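Probable zinc protease (PDB 4NNZ) probably acts as a zinc-dependent metallopeptidase of the M16 family, forming one subunit of a heterodimeric protease. Local coordinates at residues 6-11 with 20-25; 27-32 with 196-201; 32-37 with 370-375; 302-307 with 380-385. All blocks are in the same frame, centred on the assembly; numbering follows the deposited sequence.

Contact 1 (6-11 with 20-25); sequences PTHEFS and VREDHR
Pro-6 opens the pairing with Arg-21 and Glu-22: its ring and the aliphatic stem of Arg-21 lie side by side, pointing the same way, with CG of Pro-6 4.2 Å from CG of Arg-21. Its carbonyl O takes a weak, long bond from Glu-22 N (3.5 Å). Thr-7 follows as the non-hydrogen-bonded partner of Arg-21 in an antiparallel beta hairpin made by strands 7-11 and 17-22. Arg-21 CG is anti to the backbone N, and the bend at chi3 (-61°) brings NE to 3.0 Å from Thr-7 OG1, while Thr-7 CG2 lies at the edge of the guanidinium, in its plane. Thr-7 CA also makes a CA-H...O contact of 3.4 Å with Val-20 O. His-8 and Val-20 form the hydrogen-bonded pair, closed by two nearly straight bonds: His-8 N to Val-20 O, 2.9 Å, and Val-20 N to His-8 O, 3.0 Å. Farther along, Phe-10 presents a ring edge to Val-20, with CE1 4.2 Å from CG2, and makes a cation-pi contact with Lys-204 of helix 200-211. The side chains divide between the two faces of the sheet: Thr-7 and Arg-21 face Trp-384 and Ile-374, and His-8 and Val-20 face Ala-200 and Val-203, with Ala-200 N also engaging the Glu-22 carboxylate through OE1. Main-chain bonds thus carry this hairpin at the sheet margin, and the positive charge of Arg-21, also weakly bonded to Gln-370, would be expected to polarise the Thr-7 hydroxyl.

Contact 2 (27-32 with 196-201); sequences PVVVSQ and GDVTAD
The carboxylate of Asp-197, the flat group of this contact, lies beside Pro-27, with OD2 3.4 Å from Pro-27 CA, while OD1 has a weak bond to His-24. These contacts belong to a short antiparallel bridge between strand 28-35 and the end of strand 190-196, neighbours in the six-stranded sheet of the M16 domain. Asp-197 N donates to Val-28 O at 3.1 Å, and the same O makes a CA-H...O contact with Gly-196 CA (3.5 Å). Val-29 and Gly-196 form the non-hydrogen-bonded pair, with CA atoms 4.2 Å apart. At the backbone angles of Gly-196 (phi 135°, psi -156°) a side chain would run into the preceding carbonyl O, and also into Val-28 O and Val-29 CA. Beyond it the chain leaves the sheet through an inverse gamma turn centred on Asp-197, closed by Val-198 N on Gly-196 O, and Thr-199 then N-caps helix 200-211. Val-29 and Val-198 both also pack on Leu-100 of helix 100-112, forming an apolar patch beside the turn. In Val-29, CG2 is anti to the backbone N; it meets Val-198 CG1 at 4.0 Å, the two side chains crossing at about a right angle.

Contact 3 (32-37 with 370-375); sequences QLWYRI and QASSIG
Trp-34 lies flat on Gly-375, and this is the tight part of the contact. Gly-375 CA sits 3.5 Å from the centroid of the five-membered ring, only 9° off the ring normal, a CH-pi contact made directly by the main chain because glycine has no side chain to intervene. The six-membered ring continues over the following peptide, with CE3 3.4 Å from Gly-375 O. The indole is fixed on the strand side by Gln-32: NE1 donates to Gln-32 OE1 at 2.9 Å, nearly in the indole plane and on a lone pair of the amide oxygen. That bond holds the rotation of the ring and turns the other end of the amide toward the helix, where NE2 of Gln-32 lies 3.3 Å from Ala-371 CB and equally 3.3 Å from Ser-372 OG, a hydroxyl already bonded within its own helix to Ala-368 O. Strand 28-35 of the six-stranded sheet here runs beside helix 367-379, a helix-on-sheet packing in an alpha+beta domain of the M16 fold; the short segments have axes 9.2 Å apart and 18° from parallel. Gln-32 and Trp-34, two residues apart on the strand, both point at the helix, and Tyr-88 meets the indole as well. Looser is the fit at the benzo edge of the indole, toward the partly exposed Ser-372. There the ring reaches the helix through CZ2, which is 3.8 Å from Ser-372 O and 4.2 Å from Ser-372 CB.

Contact 4 (302-307 with 380-385); sequences DAFNRG and VGLSWK
Phe-304 N donates to Asp-302 OD1 at 2.6 Å, on the anti side of the carboxylate and 34° out of its plane, closing an Asx turn that sets Phe-304 against the segment 380-385. The turn belongs to the loop of a beta hairpin, between the antiparallel strands 294-301 and 309-317, and the contact joins that loop to the link between helices 367-379 and 386-396. Val-380 carries most of the contact. Its CG1 lies 3.6 Å from Phe-304 O and 3.7 Å from Asn-305 O, and its CG2 lies 3.4 Å from Arg-306 N, placing an isopropyl group against the loop backbone. That backbone is also held by a bond from Arg-306 N to Asp-87 OD2. The guanidinium of Arg-306, for its part, leads away to a cation-pi contact with Tyr-41. In the link between the helices, the chain passes Gly-381 with positive phi (82°), and Leu-382 then points toward segment 302-307. Both Leu-382 and Phe-304 also touch Leu-377 of helix 367-379. Farther on, Ser-383 OG accepts from Lys-385 N, a capping bond before helix 386-396. At the apolar end, Leu-382 CD1 lies near the plane of the Phe-304 ring, at its edge, 4.3 Å from CD1 of Phe-304.

Contacts 1, 2 and 3 all reach the same six-stranded sheet. Contact 4 touches contacts 1 and 3 through Trp-384, which packs on Thr-7 and Ile-374, but stays about 11 Å from contact 2 at the nearest atoms. Contacts 1 and 2 have centres about 8 Å apart and are tied by Asp-23 N to Gly-196 O (2.7 Å) and Glu-22 OE1 to Ala-200 N (2.8 Å). Contact 2 shares Gln-32 with contact 3, whose helix also receives Val-30 CG1 at 3.4 Å from Ala-371 CB. Although the centres of contacts 1 and 4 are about 20 Å apart, Glu-9 OE2 bonds to Trp-384 NE1 at 2.6 Å. A bound di(hydroxyethyl)ether lies about 5 Å from the Leu-382 side chain in contact 4.

Contact 1 (6-11 with 20-25)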
# COMPACT_ATOMS: atom_id res chain seq x y z
N PRO A 6 -6.69 41.55 -5.66
CA PRO A 6 -5.88 41.98 -4.54
C PRO A 6 -4.97 40.88 -4.04
O PRO A 6 -4.58 40.92 -2.90
CB PRO A 6 -6.93 42.27 -3.49
CG PRO A 6 -7.95 41.23 -3.72
CD PRO A 6 -8.01 41.05 -5.21
N THR A 7 -4.60 39.93 -4.89
CA THR A 7 -3.79 38.80 -4.48
C THR A 7 -2.48 38.68 -5.19
O THR A 7 -2.45 38.62 -6.39
CB THR A 7 -4.54 37.52 -4.79
OG1 THR A 7 -5.91 37.71 -4.46
CG2 THR A 7 -3.99 36.40 -3.99
N HIS A 8 -1.39 38.56 -4.45
CA HIS A 8 -0.06 38.54 -5.02
C HIS A 8 0.76 37.30 -4.75
O HIS A 8 0.73 36.78 -3.68
CB HIS A 8 0.73 39.67 -4.43
CG HIS A 8 0.01 40.97 -4.41
ND1 HIS A 8 0.03 41.83 -5.47
CD2 HIS A 8 -0.73 41.56 -3.45
CE1 HIS A 8 -0.68 42.90 -5.17
NE2 HIS A 8 -1.15 42.76 -3.95
N GLU A 9 1.54 36.86 -5.72
CA GLU A 9 2.37 35.69 -5.57
C GLU A 9 3.85 35.93 -5.85
O GLU A 9 4.22 36.30 -6.94
CB GLU A 9 1.82 34.65 -6.52
CG GLU A 9 2.73 33.53 -6.90
CD GLU A 9 1.96 32.39 -7.50
OE1 GLU A 9 2.45 31.25 -7.48
OE2 GLU A 9 0.86 32.62 -8.00
N PHE A 10 4.70 35.69 -4.87
CA PHE A 10 6.13 35.74 -5.08
C PHE A 10 6.84 34.57 -4.44
O PHE A 10 6.34 34.01 -3.52
CB PHE A 10 6.70 37.04 -4.59
CG PHE A 10 6.58 37.24 -3.12
CD1 PHE A 10 5.41 37.68 -2.57
CD2 PHE A 10 7.64 37.01 -2.30
CE1 PHE A 10 5.30 37.89 -1.24
CE2 PHE A 10 7.55 37.22 -0.96
CZ PHE A 10 6.37 37.66 -0.43
N SER A 11 8.00 34.20 -4.93
CA SER A 11 8.74 33.12 -4.32
C SER A 11 10.12 33.52 -3.94
O SER A 11 10.83 34.04 -4.72
CB SER A 11 8.85 31.94 -5.24
OG SER A 11 7.64 31.69 -5.88
N VAL A 20 -0.11 36.35 -0.84
CA VAL A 20 -0.69 37.37 0.01
C VAL A 20 -1.96 37.97 -0.52
O VAL A 20 -2.00 38.43 -1.62
CB VAL A 20 0.28 38.53 0.24
CG1 VAL A 20 -0.30 39.50 1.22
CG2 VAL A 20 1.58 38.03 0.77
N ARG A 21 -3.00 37.97 0.29
CA ARG A 21 -4.20 38.70 -0.05
C ARG A 21 -4.60 39.70 1.00
O ARG A 21 -4.74 39.39 2.15
CB ARG A 21 -5.35 37.77 -0.31
CG ARG A 21 -6.51 38.54 -0.85
CD ARG A 21 -7.67 37.64 -1.06
NE ARG A 21 -7.32 36.61 -2.01
CZ ARG A 21 -8.17 35.70 -2.44
NH1 ARG A 21 -9.41 35.71 -2.00
NH2 ARG A 21 -7.77 34.79 -3.29
N GLU A 22 -4.81 40.93 0.57
CA GLU A 22 -5.15 42.01 1.46
C GLU A 22 -6.63 42.13 1.66
O GLU A 22 -7.37 42.10 0.73
CB GLU A 22 -4.60 43.30 0.90
CG GLU A 22 -3.12 43.23 0.65
CD GLU A 22 -2.61 44.36 -0.20
OE1 GLU A 22 -1.39 44.60 -0.23
OE2 GLU A 22 -3.44 45.01 -0.85
N ASP A 23 -7.05 42.20 2.90
CA ASP A 23 -8.43 42.47 3.24
C ASP A 23 -8.42 43.33 4.48
O ASP A 23 -8.08 42.86 5.53
CB ASP A 23 -9.14 41.15 3.47
CG ASP A 23 -10.57 41.32 3.85
OD1 ASP A 23 -10.94 42.38 4.33
OD2 ASP A 23 -11.34 40.37 3.69
N HIS A 24 -8.79 44.59 4.37
CA HIS A 24 -8.66 45.53 5.47
C HIS A 24 -9.93 45.77 6.27
O HIS A 24 -10.03 46.69 7.02
CB HIS A 24 -8.04 46.84 5.01
CG HIS A 24 -7.02 46.68 3.94
ND1 HIS A 24 -5.68 46.58 4.21
CD2 HIS A 24 -7.13 46.60 2.60
CE1 HIS A 24 -5.01 46.45 3.09
NE2 HIS A 24 -5.87 46.46 2.09
N ARG A 25 -10.89 44.88 6.11
CA ARG A 25 -12.18 44.98 6.73
C ARG A 25 -12.12 44.95 8.23
O ARG A 25 -12.95 45.50 8.90
CB ARG A 25 -13.10 43.90 6.21
CG ARG A 25 -13.86 44.35 4.98
CD ARG A 25 -14.70 43.25 4.41
NE ARG A 25 -13.91 42.06 4.21
CZ ARG A 25 -14.33 40.85 4.48
NH1 ARG A 25 -13.54 39.82 4.28
NH2 ARG A 25 -15.55 40.68 4.94

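Contact 2 (27-32 with 196-201)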
# COMPACT_ATOMS: atom_id res chain seq x y z
N PRO A 27 -8.93 44.59 11.52
CA PRO A 27 -7.50 44.57 11.78
C PRO A 27 -6.97 43.22 12.26
O PRO A 27 -6.41 43.11 13.33
CB PRO A 27 -7.37 45.59 12.88
CG PRO A 27 -8.58 45.34 13.66
CD PRO A 27 -9.66 45.16 12.65
N VAL A 28 -7.13 42.19 11.45
CA VAL A 28 -6.64 40.86 11.78
C VAL A 28 -5.97 40.26 10.59
O VAL A 28 -6.32 40.55 9.48
CB VAL A 28 -7.79 39.94 12.13
CG1 VAL A 28 -8.29 40.23 13.51
CG2 VAL A 28 -8.91 40.13 11.15
N VAL A 29 -5.01 39.39 10.82
CA VAL A 29 -4.37 38.70 9.73
C VAL A 29 -4.23 37.21 9.97
O VAL A 29 -4.01 36.79 11.06
CB VAL A 29 -3.00 39.30 9.41
CG1 VAL A 29 -2.01 38.93 10.49
CG2 VAL A 29 -2.52 38.78 8.09
N VAL A 30 -4.33 36.44 8.92
CA VAL A 30 -4.23 35.00 9.02
C VAL A 30 -2.93 34.56 8.38
O VAL A 30 -2.62 34.95 7.30
CB VAL A 30 -5.51 34.33 8.44
CG1 VAL A 30 -5.28 33.39 7.28
CG2 VAL A 30 -6.25 33.62 9.52
N SER A 31 -2.18 33.73 9.07
CA SER A 31 -0.96 33.22 8.52
C SER A 31 -0.97 31.73 8.54
O SER A 31 -1.09 31.16 9.58
CB SER A 31 0.20 33.72 9.36
OG SER A 31 1.40 33.67 8.65
N GLN A 32 -0.85 31.06 7.42
CA GLN A 32 -0.85 29.61 7.45
C GLN A 32 0.38 29.02 6.85
O GLN A 32 0.83 29.53 5.86
CB GLN A 32 -2.01 29.06 6.69
CG GLN A 32 -3.22 29.91 6.70
CD GLN A 32 -4.42 29.11 6.32
OE1 GLN A 32 -4.32 28.16 5.60
NE2 GLN A 32 -5.55 29.49 6.82
N GLY A 196 -5.53 39.22 5.03
CA GLY A 196 -5.96 40.13 6.06
C GLY A 196 -5.47 41.54 5.88
O GLY A 196 -5.11 41.95 4.82
N ASP A 197 -5.42 42.24 6.98
CA ASP A 197 -5.13 43.64 7.03
C ASP A 197 -3.64 43.85 6.95
O ASP A 197 -3.00 44.21 7.91
CB ASP A 197 -5.66 44.15 8.36
CG ASP A 197 -5.65 45.63 8.48
OD1 ASP A 197 -5.94 46.32 7.51
OD2 ASP A 197 -5.37 46.11 9.58
N VAL A 198 -3.07 43.60 5.78
CA VAL A 198 -1.67 43.83 5.58
C VAL A 198 -1.42 44.25 4.17
O VAL A 198 -2.28 44.13 3.33
CB VAL A 198 -0.80 42.59 5.78
CG1 VAL A 198 -0.71 42.22 7.24
CG2 VAL A 198 -1.31 41.46 4.95
N THR A 199 -0.20 44.69 3.92
CA THR A 199 0.24 45.08 2.61
C THR A 199 1.22 44.08 2.09
O THR A 199 2.06 43.60 2.80
CB THR A 199 0.88 46.45 2.63
OG1 THR A 199 2.00 46.44 3.50
CG2 THR A 199 -0.09 47.42 3.14
N ALA A 200 1.12 43.78 0.82
CA ALA A 200 1.88 42.73 0.23
C ALA A 200 3.34 42.98 0.34
O ALA A 200 4.12 42.07 0.41
CB ALA A 200 1.48 42.55 -1.21
N ASP A 201 3.73 44.23 0.28
CA ASP A 201 5.10 44.60 0.49
C ASP A 201 5.56 44.40 1.90
O ASP A 201 6.69 44.05 2.15
CB ASP A 201 5.35 46.00 -0.00
CG ASP A 201 5.64 46.01 -1.45
OD1 ASP A 201 6.54 45.28 -1.88
OD2 ASP A 201 4.95 46.71 -2.18

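Contact 3 (32-37 with 370-375)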
# COMPACT_ATOMS: atom_id res chain seq x y z
N GLN A 32 -0.85 31.06 7.42
CA GLN A 32 -0.85 29.61 7.45
C GLN A 32 0.38 29.02 6.85
O GLN A 32 0.83 29.53 5.86
CB GLN A 32 -2.01 29.06 6.69
CG GLN A 32 -3.22 29.91 6.70
CD GLN A 32 -4.42 29.11 6.32
OE1 GLN A 32 -4.32 28.16 5.60
NE2 GLN A 32 -5.55 29.49 6.82
N LEU A 33 0.93 27.93 7.38
CA LEU A 33 2.03 27.41 6.57
C LEU A 33 1.78 26.03 6.01
O LEU A 33 1.52 25.16 6.77
CB LEU A 33 3.32 27.44 7.35
CG LEU A 33 4.61 27.07 6.64
CD1 LEU A 33 4.58 27.49 5.20
CD2 LEU A 33 5.77 27.73 7.30
N TRP A 34 1.85 25.80 4.70
CA TRP A 34 1.46 24.52 4.16
C TRP A 34 2.64 23.78 3.59
O TRP A 34 3.28 24.24 2.70
CB TRP A 34 0.46 24.72 3.04
CG TRP A 34 -0.82 25.24 3.49
CD1 TRP A 34 -1.05 26.46 3.96
CD2 TRP A 34 -2.05 24.56 3.52
NE1 TRP A 34 -2.33 26.60 4.28
CE2 TRP A 34 -2.98 25.44 4.03
CE3 TRP A 34 -2.46 23.29 3.17
CZ2 TRP A 34 -4.28 25.10 4.19
CZ3 TRP A 34 -3.73 22.95 3.34
CH2 TRP A 34 -4.64 23.84 3.85
N TYR A 35 2.91 22.60 4.11
CA TYR A 35 4.00 21.79 3.66
C TYR A 35 3.45 20.68 2.83
O TYR A 35 2.47 20.11 3.18
CB TYR A 35 4.72 21.18 4.83
CG TYR A 35 5.57 22.09 5.65
CD1 TYR A 35 6.85 22.41 5.28
CD2 TYR A 35 5.11 22.58 6.84
CE1 TYR A 35 7.62 23.23 6.05
CE2 TYR A 35 5.88 23.39 7.62
CZ TYR A 35 7.14 23.71 7.22
OH TYR A 35 7.87 24.51 8.02
N ARG A 36 4.08 20.36 1.73
CA ARG A 36 3.60 19.29 0.90
C ARG A 36 4.14 17.94 1.32
O ARG A 36 4.90 17.32 0.63
CB ARG A 36 3.95 19.57 -0.53
CG ARG A 36 3.35 20.82 -1.07
CD ARG A 36 3.92 21.12 -2.42
NE ARG A 36 4.48 22.45 -2.45
CZ ARG A 36 5.71 22.72 -2.81
NH1 ARG A 36 6.53 21.76 -3.17
NH2 ARG A 36 6.13 23.95 -2.81
N ILE A 37 3.73 17.49 2.47
CA ILE A 37 4.07 16.19 2.88
C ILE A 37 2.83 15.62 3.55
O ILE A 37 2.05 16.34 4.08
CB ILE A 37 5.33 16.20 3.74
CG1 ILE A 37 5.74 14.80 4.12
CG2 ILE A 37 5.16 17.10 4.92
CD1 ILE A 37 5.91 13.90 2.94
N GLN A 370 -10.27 31.66 2.82
CA GLN A 370 -9.59 32.01 1.60
C GLN A 370 -8.19 31.54 1.70
O GLN A 370 -7.64 31.07 0.76
CB GLN A 370 -9.60 33.50 1.37
CG GLN A 370 -10.97 34.09 1.14
CD GLN A 370 -10.96 35.59 1.16
OE1 GLN A 370 -10.71 36.23 0.16
NE2 GLN A 370 -11.24 36.14 2.30
N ALA A 371 -7.60 31.70 2.86
CA ALA A 371 -6.25 31.24 3.08
C ALA A 371 -6.09 29.74 2.95
O ALA A 371 -5.15 29.29 2.38
CB ALA A 371 -5.74 31.72 4.41
N SER A 372 -7.01 28.99 3.49
CA SER A 372 -7.02 27.57 3.31
C SER A 372 -7.25 27.11 1.89
O SER A 372 -6.67 26.14 1.47
CB SER A 372 -8.02 26.96 4.23
OG SER A 372 -7.66 27.26 5.52
N SER A 373 -8.12 27.80 1.17
CA SER A 373 -8.34 27.44 -0.20
C SER A 373 -7.07 27.63 -0.98
O SER A 373 -6.75 26.84 -1.82
CB SER A 373 -9.41 28.32 -0.81
OG SER A 373 -10.64 28.11 -0.22
N ILE A 374 -6.34 28.67 -0.65
CA ILE A 374 -5.12 28.95 -1.33
C ILE A 374 -4.07 27.90 -1.00
O ILE A 374 -3.33 27.50 -1.84
CB ILE A 374 -4.63 30.36 -0.99
CG1 ILE A 374 -5.55 31.40 -1.59
CG2 ILE A 374 -3.23 30.58 -1.49
CD1 ILE A 374 -5.43 32.76 -0.97
N GLY A 375 -4.03 27.45 0.23
CA GLY A 375 -3.01 26.53 0.66
C GLY A 375 -3.25 25.11 0.25
O GLY A 375 -2.36 24.39 -0.06

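Contact 4 (302-307 with 380-385)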
# COMPACT_ATOMS: atom_id res chain seq x y z
N ASP A 302 -14.00 14.40 -2.93
CA ASP A 302 -13.05 15.49 -2.95
C ASP A 302 -12.42 15.59 -4.31
O ASP A 302 -11.73 14.72 -4.72
CB ASP A 302 -11.97 15.31 -1.91
CG ASP A 302 -11.03 16.49 -1.84
OD1 ASP A 302 -11.07 17.33 -2.73
OD2 ASP A 302 -10.24 16.59 -0.90
N ALA A 303 -12.68 16.69 -4.98
CA ALA A 303 -12.22 16.91 -6.32
C ALA A 303 -10.87 17.57 -6.36
O ALA A 303 -10.33 17.76 -7.40
CB ALA A 303 -13.21 17.77 -7.05
N PHE A 304 -10.34 17.90 -5.20
CA PHE A 304 -9.10 18.64 -5.13
C PHE A 304 -7.91 17.90 -4.57
O PHE A 304 -7.19 18.41 -3.78
CB PHE A 304 -9.30 19.97 -4.42
CG PHE A 304 -10.35 20.79 -5.03
CD1 PHE A 304 -10.09 21.53 -6.13
CD2 PHE A 304 -11.61 20.79 -4.53
CE1 PHE A 304 -11.05 22.28 -6.71
CE2 PHE A 304 -12.58 21.52 -5.10
CZ PHE A 304 -12.30 22.28 -6.19
N ASN A 305 -7.75 16.66 -4.98
CA ASN A 305 -6.60 15.85 -4.64
C ASN A 305 -5.36 16.04 -5.49
O ASN A 305 -5.41 16.42 -6.62
CB ASN A 305 -6.96 14.37 -4.63
CG ASN A 305 -7.72 13.97 -3.40
OD1 ASN A 305 -7.41 14.40 -2.31
ND2 ASN A 305 -8.69 13.14 -3.58
N ARG A 306 -4.25 15.71 -4.91
CA ARG A 306 -2.98 15.69 -5.56
C ARG A 306 -3.03 14.71 -6.69
O ARG A 306 -2.51 14.93 -7.73
CB ARG A 306 -2.02 15.15 -4.56
CG ARG A 306 -0.62 15.64 -4.59
CD ARG A 306 0.08 14.94 -3.46
NE ARG A 306 1.38 14.51 -3.86
CZ ARG A 306 1.94 13.36 -3.56
NH1 ARG A 306 1.33 12.46 -2.85
NH2 ARG A 306 3.14 13.13 -4.00
N GLY A 307 -3.62 13.57 -6.41
CA GLY A 307 -3.81 12.53 -7.37
C GLY A 307 -5.27 12.22 -7.54
O GLY A 307 -6.09 13.07 -7.49
N VAL A 380 -1.27 20.83 -3.59
CA VAL A 380 -1.74 19.72 -4.33
C VAL A 380 -1.34 19.83 -5.81
O VAL A 380 -1.74 19.04 -6.62
CB VAL A 380 -3.26 19.60 -4.05
CG1 VAL A 380 -4.13 19.58 -5.27
CG2 VAL A 380 -3.55 18.49 -3.09
N GLY A 381 -0.53 20.81 -6.13
CA GLY A 381 -0.16 21.04 -7.50
C GLY A 381 -1.12 21.82 -8.37
O GLY A 381 -1.00 21.82 -9.56
N LEU A 382 -2.05 22.52 -7.77
CA LEU A 382 -3.01 23.25 -8.52
C LEU A 382 -2.79 24.69 -8.14
O LEU A 382 -2.44 24.97 -7.03
CB LEU A 382 -4.40 22.80 -8.12
CG LEU A 382 -4.82 21.38 -8.40
CD1 LEU A 382 -6.21 21.11 -7.89
CD2 LEU A 382 -4.78 21.11 -9.86
N SER A 383 -2.95 25.60 -9.08
CA SER A 383 -2.78 27.02 -8.81
C SER A 383 -3.91 27.58 -8.00
O SER A 383 -5.00 27.09 -8.06
CB SER A 383 -2.71 27.80 -10.10
OG SER A 383 -2.49 29.15 -9.82
N TRP A 384 -3.65 28.64 -7.27
CA TRP A 384 -4.70 29.32 -6.57
C TRP A 384 -5.62 30.06 -7.51
O TRP A 384 -6.70 30.42 -7.14
CB TRP A 384 -4.16 30.28 -5.54
CG TRP A 384 -3.28 31.26 -6.11
CD1 TRP A 384 -1.98 31.11 -6.36
CD2 TRP A 384 -3.62 32.56 -6.53
NE1 TRP A 384 -1.48 32.23 -6.91
CE2 TRP A 384 -2.47 33.15 -7.02
CE3 TRP A 384 -4.78 33.30 -6.53
CZ2 TRP A 384 -2.46 34.42 -7.51
CZ3 TRP A 384 -4.76 34.54 -7.01
CH2 TRP A 384 -3.62 35.10 -7.50
N LYS A 385 -5.19 30.27 -8.73
CA LYS A 385 -5.94 31.04 -9.69
C LYS A 385 -7.23 30.36 -10.01
O LYS A 385 -8.13 30.95 -10.52
CB LYS A 385 -5.15 31.29 -10.95
CG LYS A 385 -3.81 31.92 -10.68
CD LYS A 385 -3.68 33.26 -11.33
CE LYS A 385 -2.26 33.75 -11.21
NZ LYS A 385 -1.30 32.95 -12.00